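PDB 4GVO: Lmo2349 protein from Listeria monocytogenes, which probably binds L-cystine or related amino acids outside the membrane and delivers them to an ABC transporter. Local coordinates for residues Asp35-Leu38 / Val39-Ile42; Lys54-Asp57 / Phe58-Leu62; Leu101-Leu104 / Asp105-Ser109. All blocks are in the same frame, centred on the assembly; numbering follows the deposited sequence.

Contact 1. Residues Asp35-Leu38 / Val39-Ile42; sequences DVEL and VKEI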
loop_
_atom_site.group_PDB
_atom_site.type_symbol
_atom_site.label_atom_id
_atom_site.label_comp_id
_atom_site.label_asym_id
_atom_site.label_seq_id
_atom_site.Cartn_x
_atom_site.Cartn_y
_atom_site.Cartn_z
ATOM N N ASP A 35 4.367 8.599 1.187
ATOM C CA ASP A 35 4.620 8.441 -0.238
ATOM C C ASP A 35 4.679 9.800 -0.920
ATOM O O ASP A 35 5.526 10.025 -1.808
ATOM C CB ASP A 35 3.571 7.563 -0.885
ATOM C CG ASP A 35 3.769 6.078 -0.621
ATOM O OD1 ASP A 35 3.986 5.711 0.558
ATOM O OD2 ASP A 35 3.614 5.264 -1.595
ATOM N N VAL A 36 3.774 10.683 -0.529
ATOM C CA VAL A 36 3.730 12.028 -1.085
ATOM C C VAL A 36 4.992 12.795 -0.766
ATOM O O VAL A 36 5.616 13.385 -1.677
ATOM C CB VAL A 36 2.480 12.744 -0.614
ATOM C CG1 VAL A 36 2.493 14.235 -1.028
ATOM C CG2 VAL A 36 1.251 11.996 -1.120
ATOM N N GLU A 37 5.401 12.774 0.506
ATOM C CA GLU A 37 6.601 13.477 0.906
ATOM C C GLU A 37 7.859 12.870 0.289
ATOM O O GLU A 37 8.794 13.600 -0.074
ATOM C CB GLU A 37 6.688 13.588 2.424
ATOM C CG GLU A 37 5.521 14.402 2.993
ATOM C CD GLU A 37 5.408 15.846 2.528
ATOM O OE1 GLU A 37 6.425 16.446 2.105
ATOM O OE2 GLU A 37 4.298 16.419 2.631
ATOM N N LEU A 38 7.888 11.545 0.116
ATOM C CA LEU A 38 9.027 10.927 -0.576
ATOM C C LEU A 38 9.118 11.422 -2.021
ATOM O O LEU A 38 10.185 11.743 -2.490
ATOM C CB LEU A 38 8.971 9.396 -0.517
ATOM C CG LEU A 38 10.135 8.669 -1.174
ATOM C CD1 LEU A 38 11.470 9.068 -0.567
ATOM C CD2 LEU A 38 9.869 7.187 -1.044
ATOM N N VAL A 39 8.013 11.439 -2.748
ATOM C CA VAL A 39 8.001 11.940 -4.117
ATOM C C VAL A 39 8.488 13.395 -4.158
ATOM O O VAL A 39 9.228 13.791 -5.051
ATOM C CB VAL A 39 6.614 11.770 -4.774
ATOM C CG1 VAL A 39 6.558 12.544 -6.081
ATOM C CG2 VAL A 39 6.329 10.300 -4.996
ATOM N N LYS A 40 8.059 14.222 -3.218
ATOM C CA LYS A 40 8.518 15.618 -3.173
ATOM C C LYS A 40 10.030 15.725 -2.944
ATOM O O LYS A 40 10.697 16.576 -3.499
ATOM C CB LYS A 40 7.732 16.420 -2.127
ATOM C CG LYS A 40 6.259 16.621 -2.478
ATOM C CD LYS A 40 5.533 17.496 -1.463
ATOM C CE LYS A 40 4.141 17.892 -1.929
ATOM N NZ LYS A 40 3.621 19.001 -1.068
ATOM N N GLU A 41 10.565 14.858 -2.104
ATOM C CA GLU A 41 12.000 14.782 -1.870
ATOM C C GLU A 41 12.751 14.331 -3.119
ATOM O O GLU A 41 13.799 14.869 -3.456
ATOM C CB GLU A 41 12.292 13.889 -0.663
ATOM C CG GLU A 41 13.735 13.889 -0.232
ATOM C CD GLU A 41 14.206 15.255 0.270
ATOM O OE1 GLU A 41 13.383 16.035 0.801
ATOM O OE2 GLU A 41 15.399 15.550 0.101
ATOM N N ILE A 42 12.191 13.364 -3.850
ATOM C CA ILE A 42 12.754 12.936 -5.101
ATOM C C ILE A 42 12.760 14.074 -6.118
ATOM O O ILE A 42 13.773 14.331 -6.783
ATOM C CB ILE A 42 11.971 11.707 -5.645
ATOM C CG1 ILE A 42 12.339 10.489 -4.824
ATOM C CG2 ILE A 42 12.257 11.476 -7.098
ATOM C CD1 ILE A 42 11.393 9.321 -4.999
HETATM O O HOH W 1 3.024 18.034 1.221
#
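Asp35, Val36, Glu37 and Leu38 give their carbonyl oxygens to the amides of Val39, Lys40, Glu41 and Ile42, four successive i to i+4 bonds that make this the middle of a regular alpha helix. Ile42 N lies 2.9 Å from Leu38 O, and the other three bonds are nearly the same length. Val39 also rests a methyl against the carbonyl oxygen that its amide bonds, Val39 CG2 lying 3.3 Å from Asp35 O.

Two apolar contacts join successive turns. With Leu38 CG anti to its backbone N (chi1 -178°) and Ile42 CG1 beside its own, these two buried side chains cross at a slant, Leu38 CG meeting Ile42 CD1 at 4.1 Å. Val36, itself buried against Phe53, runs side by side with the extended Lys40 chain, Val36 CG1 being 4.1 Å from Lys40 CE.

Glu37 and Lys40 do not meet through their charges. Glu37 OE1 rests 3.8 Å from Lys40 CD, whereas Glu37 OE2 and Lys40 NZ, 4.6 Å apart, are too distant for a salt bridge. One water joins them, but Lys40 has a second conformer and the link is doubtful; Thr32 OG1 is a further partner of Glu37 OE2. Asp35 OD2 bonds to Tyr94 OH and Asp35 OD1 to Gln76 NE2, a second-shell grip on a residue of the ligand pocket.

Helix 34-44 packs through Val36 and Val39 on the phenylalanines of strand 49-55, through Leu38 and Ile42 on helix 207-222, and through Glu37 and Leu38 on helix 225-234.

Contact 2. Residues Lys54-Asp57 / Phe58-Leu62; sequences KTMD and FSNLL. With HIS (histidine), chain E.
Met56 reaches forward from the end of a strand to touch Asn60 and Leu61, where the chain turns into a helix. Its CB heads toward that turn, and chi1 of 65° sets CG between the backbone N and the carbonyl carbon, against Leu61: Met56 CG and Leu61 CD2 are 3.5 Å apart. One atom further, Met56 SD keeps the same methyl in contact and takes a weak hydrogen bond from Asn60 ND2 at 3.4 Å, the amide side chain crossing the thioether at about a right angle. A bend at chi3 then turns Met56 CE aside, 4.4 Å from Leu61 CD2.

The backbone tightens the same corner. Asn60 N donates to Asp57 O at 2.9 Å, arriving well above the carbonyl plane, and Leu61 N bonds to Phe58 O.

The turn also delivers Phe58 to the ligand pocket. Its ring lies under the bound histidine, whose CD2 stands 3.7 Å above the ring plane over its centre, while Phe58 CE1 meets ligand CB at 3.6 Å and Phe58 CZ touches ligand OXT at 3.6 Å. An s-oxy cysteine bound in the same pocket touches this ring too. Arg83, Glu78 and Asn128 supply hydrogen bonds to the histidine, and the ring of His75 meets Phe58 at about 45°.

In the fold this is the link of a beta-alpha-beta unit. The backbone of Lys54 bonds to Val13 and Thr15 of the parallel strand 9-15, and Met56, just beyond strand 49-55, bonds to Thr15 as well; the chain then passes into helix 61-66, which leads to strand 72-73 on the same sheet.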
loop_
_atom_site.group_PDB
_atom_site.type_symbol
_atom_site.label_atom_id
_atom_site.label_comp_id
_atom_site.label_asym_id
_atom_site.label_seq_id
_atom_site.Cartn_x
_atom_site.Cartn_y
_atom_site.Cartn_z
ATOM N N LYS A 54 -1.755 13.644 -9.218
ATOM C CA LYS A 54 -3.121 13.440 -9.668
ATOM C C LYS A 54 -3.740 12.423 -8.716
ATOM O O LYS A 54 -3.354 11.257 -8.708
ATOM C CB LYS A 54 -3.172 12.932 -11.110
ATOM C CG LYS A 54 -4.583 12.804 -11.662
ATOM C CD LYS A 54 -4.644 12.122 -13.023
ATOM C CE LYS A 54 -4.199 12.993 -14.176
ATOM N NZ LYS A 54 -5.245 13.972 -14.612
ATOM N N THR A 55 -4.671 12.892 -7.873
ATOM C CA THR A 55 -5.294 12.038 -6.882
ATOM C C THR A 55 -6.518 11.359 -7.460
ATOM O O THR A 55 -7.207 11.903 -8.303
ATOM C CB THR A 55 -5.635 12.806 -5.607
ATOM O OG1 THR A 55 -6.526 13.878 -5.922
ATOM C CG2 THR A 55 -4.366 13.332 -4.957
ATOM N N MET A 56 -6.731 10.136 -7.004
ATOM C CA MET A 56 -7.821 9.286 -7.500
ATOM C C MET A 56 -8.083 8.196 -6.489
ATOM O O MET A 56 -7.305 8.012 -5.544
ATOM C CB MET A 56 -7.545 8.745 -8.918
ATOM C CG MET A 56 -6.365 7.828 -8.952
ATOM S SD MET A 56 -5.887 7.442 -10.619
ATOM C CE MET A 56 -5.195 9.023 -11.168
ATOM N N ASP A 57 -9.162 7.467 -6.688
ATOM C CA ASP A 57 -9.389 6.239 -5.919
ATOM C C ASP A 57 -8.207 5.283 -6.162
ATOM O O ASP A 57 -7.737 5.137 -7.310
ATOM C CB ASP A 57 -10.659 5.540 -6.363
ATOM C CG ASP A 57 -11.942 6.274 -5.935
ATOM O OD1 ASP A 57 -11.979 6.870 -4.826
ATOM O OD2 ASP A 57 -12.923 6.219 -6.713
ATOM N N PHE A 58 -7.804 4.587 -5.101
ATOM C CA PHE A 58 -6.759 3.562 -5.243
ATOM C C PHE A 58 -7.074 2.607 -6.393
ATOM O O PHE A 58 -6.172 2.248 -7.170
ATOM C CB PHE A 58 -6.602 2.819 -3.913
ATOM C CG PHE A 58 -5.752 1.585 -4.012
ATOM C CD1 PHE A 58 -4.389 1.708 -4.220
ATOM C CD2 PHE A 58 -6.343 0.342 -4.051
ATOM C CE1 PHE A 58 -3.610 0.589 -4.410
ATOM C CE2 PHE A 58 -5.564 -0.780 -4.202
ATOM C CZ PHE A 58 -4.201 -0.662 -4.420
ATOM N N SER A 59 -8.325 2.190 -6.511
ATOM C CA SER A 59 -8.709 1.208 -7.523
ATOM C C SER A 59 -8.545 1.672 -8.954
ATOM O O SER A 59 -8.567 0.830 -9.849
ATOM C CB SER A 59 -10.146 0.798 -7.308
ATOM O OG SER A 59 -11.029 1.914 -7.419
ATOM N N ASN A 60 -8.359 2.982 -9.173
ATOM C CA ASN A 60 -8.160 3.494 -10.511
ATOM C C ASN A 60 -6.713 3.729 -10.872
ATOM O O ASN A 60 -6.432 4.053 -12.015
ATOM C CB ASN A 60 -8.891 4.856 -10.664
ATOM C CG ASN A 60 -9.073 5.256 -12.113
ATOM O OD1 ASN A 60 -9.650 4.507 -12.899
ATOM N ND2 ASN A 60 -8.595 6.457 -12.456
ATOM N N LEU A 61 -5.779 3.557 -9.926
ATOM C CA LEU A 61 -4.414 3.996 -10.170
ATOM C C LEU A 61 -3.752 3.247 -11.341
ATOM O O LEU A 61 -3.143 3.854 -12.221
ATOM C CB LEU A 61 -3.558 3.856 -8.919
ATOM C CG LEU A 61 -3.815 4.886 -7.844
ATOM C CD1 LEU A 61 -3.149 4.410 -6.541
ATOM C CD2 LEU A 61 -3.280 6.260 -8.267
ATOM N N LEU A 62 -3.878 1.915 -11.358
ATOM C CA LEU A 62 -3.228 1.150 -12.440
ATOM C C LEU A 62 -4.055 1.178 -13.746
ATOM O O LEU A 62 -3.495 1.028 -14.847
ATOM C CB LEU A 62 -2.893 -0.284 -12.010
ATOM C CG LEU A 62 -1.879 -0.374 -10.887
ATOM C CD1 LEU A 62 -1.579 -1.840 -10.584
ATOM C CD2 LEU A 62 -0.619 0.417 -11.295
HETATM N N HIS E . 0.135 -2.346 -0.832
HETATM C CA HIS E . -1.102 -2.374 -1.673
HETATM C C HIS E . -0.884 -2.996 -3.011
HETATM O O HIS E . 0.279 -3.210 -3.385
HETATM C CB HIS E . -1.647 -0.968 -1.850
HETATM C CG HIS E . -2.551 -0.558 -0.727
HETATM N ND1 HIS E . -2.099 -0.454 0.531
HETATM C CD2 HIS E . -3.940 -0.294 -0.676
HETATM C CE1 HIS E . -3.138 -0.127 1.341
HETATM N NE2 HIS E . -4.240 -0.008 0.586
HETATM O OXT HIS E . -1.872 -3.303 -3.718
#

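Contact 3. Residues Leu101-Leu104 / Asp105-Ser109; sequences LTVL and DSNNS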
loop_
_atom_site.group_PDB
_atom_site.type_symbol
_atom_site.label_atom_id
_atom_site.label_comp_id
_atom_site.label_asym_id
_atom_site.label_seq_id
_atom_site.Cartn_x
_atom_site.Cartn_y
_atom_site.Cartn_z
ATOM N N LEU A 101 -3.386 -12.133 7.735
ATOM C CA LEU A 101 -4.776 -12.024 8.144
ATOM C C LEU A 101 -4.877 -11.092 9.330
ATOM O O LEU A 101 -4.023 -11.071 10.208
ATOM C CB LEU A 101 -5.380 -13.352 8.500
ATOM C CG LEU A 101 -5.437 -14.420 7.412
ATOM C CD1 LEU A 101 -6.040 -15.710 7.960
ATOM C CD2 LEU A 101 -6.200 -13.922 6.173
ATOM N N THR A 102 -5.947 -10.309 9.333
ATOM C CA THR A 102 -6.143 -9.297 10.356
ATOM C C THR A 102 -7.598 -9.433 10.818
ATOM O O THR A 102 -8.508 -9.572 10.016
ATOM C CB THR A 102 -5.841 -7.916 9.768
ATOM O OG1 THR A 102 -4.448 -7.842 9.450
ATOM C CG2 THR A 102 -6.180 -6.800 10.772
ATOM N N VAL A 103 -7.786 -9.452 12.136
ATOM C CA VAL A 103 -9.075 -9.715 12.758
ATOM C C VAL A 103 -9.340 -8.722 13.891
ATOM O O VAL A 103 -8.470 -7.962 14.290
ATOM C CB VAL A 103 -9.112 -11.155 13.308
ATOM C CG1 VAL A 103 -8.998 -12.189 12.175
ATOM C CG2 VAL A 103 -8.021 -11.349 14.376
ATOM N N LEU A 104 -10.569 -8.710 14.392
ATOM C CA LEU A 104 -10.845 -7.998 15.660
ATOM C C LEU A 104 -9.949 -8.536 16.772
ATOM O O LEU A 104 -9.683 -9.731 16.856
ATOM C CB LEU A 104 -12.249 -8.241 16.067
ATOM C CG LEU A 104 -13.350 -7.487 15.522
ATOM C CD1 LEU A 104 -14.571 -7.934 16.379
ATOM C CD2 LEU A 104 -13.110 -5.976 15.617
ATOM N N ASP A 105 -9.505 -7.661 17.657
ATOM C CA ASP A 105 -8.582 -8.067 18.696
ATOM C C ASP A 105 -9.141 -9.192 19.574
ATOM O O ASP A 105 -8.388 -10.044 20.047
ATOM C CB ASP A 105 -8.203 -6.860 19.556
ATOM C CG ASP A 105 -7.143 -7.190 20.536
ATOM O OD1 ASP A 105 -5.969 -7.295 20.135
ATOM O OD2 ASP A 105 -7.506 -7.380 21.715
ATOM N N SER A 106 -10.465 -9.219 19.737
ATOM C CA SER A 106 -11.113 -10.260 20.578
ATOM C C SER A 106 -11.190 -11.641 19.898
ATOM O O SER A 106 -11.561 -12.641 20.526
ATOM C CB SER A 106 -12.531 -9.795 20.979
ATOM O OG SER A 106 -13.331 -9.601 19.831
ATOM N N ASN A 107 -10.942 -11.685 18.590
ATOM C CA ASN A 107 -11.190 -12.922 17.816
ATOM C C ASN A 107 -9.935 -13.789 17.792
ATOM O O ASN A 107 -8.886 -13.356 17.290
ATOM C CB ASN A 107 -11.621 -12.553 16.414
ATOM C CG ASN A 107 -12.148 -13.725 15.601
ATOM O OD1 ASN A 107 -12.161 -14.871 16.085
ATOM N ND2 ASN A 107 -12.574 -13.441 14.361
ATOM N N ASN A 108 -10.022 -14.975 18.391
ATOM C CA ASN A 108 -8.962 -15.961 18.362
ATOM C C ASN A 108 -9.318 -17.212 17.569
ATOM O O ASN A 108 -8.644 -18.245 17.665
ATOM C CB ASN A 108 -8.580 -16.301 19.785
ATOM C CG ASN A 108 -8.002 -15.084 20.496
ATOM O OD1 ASN A 108 -6.985 -14.563 20.050
ATOM N ND2 ASN A 108 -8.638 -14.631 21.583
ATOM N N SER A 109 -10.364 -17.100 16.755
ATOM C CA SER A 109 -10.839 -18.267 16.017
ATOM C C SER A 109 -10.084 -18.565 14.732
ATOM O O SER A 109 -10.201 -19.654 14.158
ATOM C CB SER A 109 -12.323 -18.154 15.749
ATOM O OG SER A 109 -12.644 -17.185 14.760
HETATM O O HOH W 2 -12.621 -10.615 13.342
#
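Leu104 overlaps Ser106 across a type I beta turn, Leu104 CD1 lying 4.0 Å from Ser106 OG. The turn spans Leu104 to Asn107 and ends strand 95-104. Its closing bond runs from Asn107 N to Leu104 O at 2.9 Å, with the donor well above the carbonyl plane. Nearby, Val103 CG2 comes to 3.6 Å from Asn107 O, a contact reached because that methyl sits between its own backbone N and carbonyl carbon.

A water ties the strand end to the turn a second time: it accepts from Leu104 N and from Asn107 ND2, 3.0 Å from each. From the neighbouring strand 186-189, Lys187 NZ bonds to Asp105 O within the turn and to Asn108 OD1 after it, and strand 95-104 also pairs with strand 168-170.

A chi1 of -169° swings the Asn107 amide away from its own N, and its two ends are used separately: ND2 meets the water, while OD1 faces Ser109 and forms an Asx turn. Asn107 OD1 has two donors there, and they approach differently: Ser109 N at 2.9 Å lies above the carbonyl plane, whereas Ser109 OG at 2.7 Å lies in that plane, on a lone pair.

The three contacts follow one another along the chain without interleaving. Contacts 1 and 2 are the closest pair, centres about 17 Å and nearest atoms about 7 Å apart; helix 34-44 is followed by strand 49-55, whose end turns into contact 2. Contact 3 is remote, its centre about 34 Å from that of contact 1 and on the opposite side of the chain's centre, and about 30 Å from that of contact 2, although contacts 2 and 3 both reach the large mixed sheet. Such spacing fits the two-lobed architecture of periplasmic binding proteins: Phe58 of contact 2 lines the ligand pocket, Asp35 of contact 1 is hydrogen-bonded to Gln76, another pocket residue, and contact 3 turns the chain at the end of strand 95-104, far from Phe58.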